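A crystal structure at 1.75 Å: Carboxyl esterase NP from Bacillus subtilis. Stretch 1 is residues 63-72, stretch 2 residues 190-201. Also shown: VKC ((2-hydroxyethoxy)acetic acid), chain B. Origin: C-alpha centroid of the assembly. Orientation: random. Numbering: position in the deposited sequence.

Stretch 1, residues 63-72: ALFSSTMWYP
Stretch 2 190-201: NVLHPIFVKQFQ

Stretch 1 is a loop with a 3-10 segment at 67-70; stretch 2 passes from a 3-10 end at 190-191 into a helix over 194-201. Chain directions oppose: Phe65 CA lies 6.1 Å from Phe200 CA, and Met69 CA 7.4 Å from Phe196 CA. The contact buries 513 Å².

Leu64 (phi/psi 73/-3; m, t) points toward the helix, its CB 3.8 Å from Phe200 CE1. One water donates to both Leu64 O (3.0 Å) and Phe200 O (2.9 Å), tying the two backbones together. Phe65 (-96/-24; chi1 -89°, chi2 25°) sets its ring against two helical phenylalanines one turn apart, Phe196 over one face and Phe200 at the edge, both with t chi1. Phe196 directs its edge at one Phe65 face (centroids 5.1 Å, planes 79°; Phe65 CD2 to Phe196 CZ 3.6 Å), while the Phe65 edge meets the Phe200 face with an offset (centroids 5.2 Å, planes 76°; Phe65 CE1 to Phe200 CE1 3.6 Å). VKC OXT lies over the opposite Phe65 face, 3.8 Å from Phe65 CE1.

Ser66 (65/174; p) donates from OG to Phe65 O (2.6 Å) and accepts there from Thr68 N (3.2 Å) and from Gln199 NE2 (2.8 Å). The extended Gln199 side chain (t, t, chi3 -10°) offers its other amide atom to Thr68 (p), whose OG1 donates to Gln199 OE1 at 2.7 Å. The amide thus uses both its donor and its acceptor on this turn. Weak bonds from Met69 N to Ser66 O (3.3 Å) and Trp70 N to Ser67 O (3.4 Å) shape the 3-10 segment, which turns Ser67 and Trp70 away. Met69 (p, t, m) lays CB 3.7 Å from Phe196 CE1.

Tyr71 (p, chi2 85°) reaches the helix start: its OH accepts from His193 N (2.9 Å, 163°), and Tyr71 CE2 lies 4.0 Å from Phe196 CB. His193 (t, chi2 -78°) caps the helix, ND1 accepting from Ile195 N at 3.0 Å.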

# COMPACT_ATOMS: atom_id res chain seq x y z
N ALA A 63 -4.53 -2.31 -1.17
CA ALA A 63 -4.99 -3.49 -1.92
C ALA A 63 -5.77 -3.10 -3.17
O ALA A 63 -6.63 -2.23 -3.12
CB ALA A 63 -5.84 -4.42 -1.06
N LEU A 64 -5.44 -3.74 -4.29
CA LEU A 64 -6.19 -3.66 -5.56
C LEU A 64 -6.02 -2.34 -6.32
O LEU A 64 -6.54 -2.20 -7.43
CB LEU A 64 -7.68 -3.97 -5.36
CG LEU A 64 -8.09 -5.23 -4.59
CD1 LEU A 64 -9.60 -5.30 -4.58
CD2 LEU A 64 -7.48 -6.50 -5.18
N PHE A 65 -5.28 -1.40 -5.72
CA PHE A 65 -5.17 -0.03 -6.23
C PHE A 65 -3.94 0.21 -7.12
O PHE A 65 -3.95 1.12 -7.94
CB PHE A 65 -5.16 0.97 -5.06
CG PHE A 65 -6.53 1.45 -4.63
CD1 PHE A 65 -7.67 0.68 -4.85
CD2 PHE A 65 -6.68 2.68 -4.00
CE1 PHE A 65 -8.92 1.13 -4.45
CE2 PHE A 65 -7.93 3.14 -3.60
CZ PHE A 65 -9.05 2.36 -3.82
N SER A 66 -2.90 -0.61 -6.94
CA SER A 66 -1.58 -0.44 -7.59
C SER A 66 -0.81 0.81 -7.16
O SER A 66 -1.33 1.69 -6.46
CB SER A 66 -1.67 -0.51 -9.13
OG SER A 66 -2.01 0.75 -9.69
N SER A 67 0.43 0.92 -7.64
CA SER A 67 1.28 2.07 -7.38
C SER A 67 0.78 3.37 -7.99
O SER A 67 1.22 4.46 -7.60
CB SER A 67 2.69 1.79 -7.88
OG SER A 67 3.32 0.83 -7.05
N THR A 68 -0.13 3.28 -8.96
CA THR A 68 -0.65 4.47 -9.62
C THR A 68 -1.45 5.37 -8.67
O THR A 68 -1.70 6.53 -9.00
CB THR A 68 -1.55 4.13 -10.82
OG1 THR A 68 -2.70 3.42 -10.35
CG2 THR A 68 -0.80 3.30 -11.86
N MET A 69 -1.84 4.83 -7.50
CA MET A 69 -2.66 5.57 -6.53
C MET A 69 -1.95 6.77 -5.91
O MET A 69 -2.60 7.63 -5.32
CB MET A 69 -3.19 4.67 -5.41
CG MET A 69 -2.14 4.18 -4.42
SD MET A 69 -2.90 3.51 -2.93
CE MET A 69 -3.22 4.97 -1.95
N TRP A 70 -0.63 6.81 -6.03
CA TRP A 70 0.18 7.87 -5.37
C TRP A 70 0.22 9.20 -6.10
O TRP A 70 0.98 10.10 -5.71
CB TRP A 70 1.59 7.37 -5.11
CG TRP A 70 1.66 6.16 -4.21
CD1 TRP A 70 2.12 4.89 -4.52
CD2 TRP A 70 1.27 6.09 -2.79
NE1 TRP A 70 2.02 4.05 -3.43
CE2 TRP A 70 1.53 4.72 -2.36
CE3 TRP A 70 0.75 7.00 -1.87
CZ2 TRP A 70 1.27 4.29 -1.05
CZ3 TRP A 70 0.49 6.56 -0.57
CH2 TRP A 70 0.74 5.23 -0.17
N TYR A 71 -0.62 9.37 -7.12
CA TYR A 71 -0.59 10.61 -7.92
C TYR A 71 -0.82 11.92 -7.14
O TYR A 71 -0.28 12.95 -7.55
CB TYR A 71 -1.50 10.53 -9.17
CG TYR A 71 -2.98 10.46 -8.90
CD1 TYR A 71 -3.73 11.62 -8.71
CD2 TYR A 71 -3.64 9.23 -8.83
CE1 TYR A 71 -5.09 11.56 -8.44
CE2 TYR A 71 -5.00 9.16 -8.58
CZ TYR A 71 -5.72 10.32 -8.37
OH TYR A 71 -7.07 10.26 -8.11
N PRO A 72 -1.59 11.89 -6.03
CA PRO A 72 -1.81 13.15 -5.28
C PRO A 72 -0.68 13.52 -4.33
O PRO A 72 -0.71 14.59 -3.73
CB PRO A 72 -3.07 12.85 -4.45
CG PRO A 72 -3.60 11.55 -4.92
CD PRO A 72 -2.44 10.81 -5.51
N ASN A 190 -15.78 10.79 -5.44
CA ASN A 190 -15.42 11.74 -6.49
C ASN A 190 -14.06 12.43 -6.28
O ASN A 190 -13.59 13.15 -7.17
CB ASN A 190 -16.52 12.78 -6.68
CG ASN A 190 -17.79 12.19 -7.26
OD1 ASN A 190 -18.80 12.06 -6.57
ND2 ASN A 190 -17.74 11.82 -8.53
N VAL A 191 -13.44 12.21 -5.12
CA VAL A 191 -12.06 12.67 -4.92
C VAL A 191 -11.10 11.83 -5.76
O VAL A 191 -10.03 12.30 -6.13
CB VAL A 191 -11.62 12.70 -3.43
CG1 VAL A 191 -12.57 13.54 -2.59
CG2 VAL A 191 -11.49 11.29 -2.87
N LEU A 192 -11.49 10.60 -6.08
CA LEU A 192 -10.72 9.74 -6.99
C LEU A 192 -10.90 10.20 -8.44
O LEU A 192 -12.01 10.48 -8.87
CB LEU A 192 -11.18 8.28 -6.89
CG LEU A 192 -11.09 7.52 -5.57
CD1 LEU A 192 -11.58 6.09 -5.79
CD2 LEU A 192 -9.68 7.51 -5.02
N HIS A 193 -9.80 10.27 -9.18
CA HIS A 193 -9.86 10.60 -10.60
C HIS A 193 -10.58 9.51 -11.37
O HIS A 193 -10.35 8.32 -11.13
CB HIS A 193 -8.46 10.85 -11.15
CG HIS A 193 -8.44 11.59 -12.46
ND1 HIS A 193 -8.72 11.00 -13.64
CD2 HIS A 193 -8.17 12.93 -12.75
CE1 HIS A 193 -8.63 11.90 -14.63
NE2 HIS A 193 -8.29 13.09 -14.08
N PRO A 194 -11.49 9.90 -12.28
CA PRO A 194 -12.21 8.92 -13.11
C PRO A 194 -11.29 7.93 -13.85
O PRO A 194 -11.68 6.78 -14.04
CB PRO A 194 -12.96 9.80 -14.12
CG PRO A 194 -13.15 11.10 -13.42
CD PRO A 194 -11.93 11.29 -12.56
N ILE A 195 -10.09 8.36 -14.22
CA ILE A 195 -9.15 7.48 -14.92
C ILE A 195 -8.60 6.44 -13.95
O ILE A 195 -8.45 5.26 -14.31
CB ILE A 195 -8.01 8.27 -15.62
CG1 ILE A 195 -8.57 9.04 -16.82
CG2 ILE A 195 -6.92 7.33 -16.11
CD1 ILE A 195 -7.56 9.88 -17.58
N PHE A 196 -8.35 6.86 -12.72
CA PHE A 196 -7.91 5.95 -11.68
C PHE A 196 -8.99 4.91 -11.39
O PHE A 196 -8.70 3.72 -11.22
CB PHE A 196 -7.53 6.68 -10.39
CG PHE A 196 -7.11 5.75 -9.29
CD1 PHE A 196 -5.84 5.16 -9.32
CD2 PHE A 196 -7.98 5.41 -8.27
CE1 PHE A 196 -5.46 4.28 -8.32
CE2 PHE A 196 -7.61 4.51 -7.28
CZ PHE A 196 -6.34 3.95 -7.30
N VAL A 197 -10.24 5.36 -11.33
CA VAL A 197 -11.37 4.47 -11.07
C VAL A 197 -11.53 3.46 -12.20
O VAL A 197 -11.80 2.28 -11.93
CB VAL A 197 -12.71 5.23 -10.83
CG1 VAL A 197 -13.87 4.25 -10.66
CG2 VAL A 197 -12.61 6.12 -9.60
N LYS A 198 -11.41 3.93 -13.45
CA LYS A 198 -11.45 3.05 -14.61
C LYS A 198 -10.44 1.91 -14.49
O LYS A 198 -10.76 0.76 -14.84
CB LYS A 198 -11.20 3.82 -15.92
CG LYS A 198 -12.45 4.45 -16.52
CD LYS A 198 -12.13 5.05 -17.88
CE LYS A 198 -13.38 5.57 -18.58
NZ LYS A 198 -13.16 5.79 -20.04
N GLN A 199 -9.24 2.22 -14.00
CA GLN A 199 -8.21 1.21 -13.76
C GLN A 199 -8.61 0.23 -12.65
O GLN A 199 -8.41 -0.98 -12.77
CB GLN A 199 -6.86 1.87 -13.43
CG GLN A 199 -5.74 0.87 -13.17
CD GLN A 199 -4.55 1.46 -12.44
OE1 GLN A 199 -4.44 2.67 -12.26
NE2 GLN A 199 -3.63 0.60 -12.02
N PHE A 200 -9.17 0.77 -11.57
CA PHE A 200 -9.59 -0.06 -10.45
C PHE A 200 -10.67 -1.05 -10.93
O PHE A 200 -10.60 -2.24 -10.63
CB PHE A 200 -10.08 0.81 -9.29
CG PHE A 200 -10.68 0.04 -8.15
CD1 PHE A 200 -9.89 -0.81 -7.37
CD2 PHE A 200 -12.03 0.17 -7.84
CE1 PHE A 200 -10.45 -1.52 -6.32
CE2 PHE A 200 -12.59 -0.54 -6.79
CZ PHE A 200 -11.80 -1.39 -6.02
N GLN A 201 -11.63 -0.54 -11.70
CA GLN A 201 -12.67 -1.37 -12.29
C GLN A 201 -12.08 -2.47 -13.19
O GLN A 201 -12.50 -3.64 -13.10
CB GLN A 201 -13.66 -0.51 -13.10
CG GLN A 201 -14.38 0.54 -12.26
CD GLN A 201 -15.45 1.30 -13.04
OE1 GLN A 201 -15.14 2.16 -13.87
NE2 GLN A 201 -16.71 1.00 -12.76
C VKC B . -8.84 -1.94 -0.67
O VKC B . -8.79 -2.07 0.57
CA VKC B . -9.41 -3.07 -1.50
CD VKC B . -9.58 -6.64 -1.11
CG VKC B . -10.25 -5.26 -1.07
OAD VKC B . -9.26 -4.29 -0.77
OE1 VKC B . -10.19 -7.47 -2.11
OXT VKC B . -8.45 -0.90 -1.24
O HOH W 1 -8.53 -3.66 -9.13
O HOH W 2 -7.54 12.22 -6.50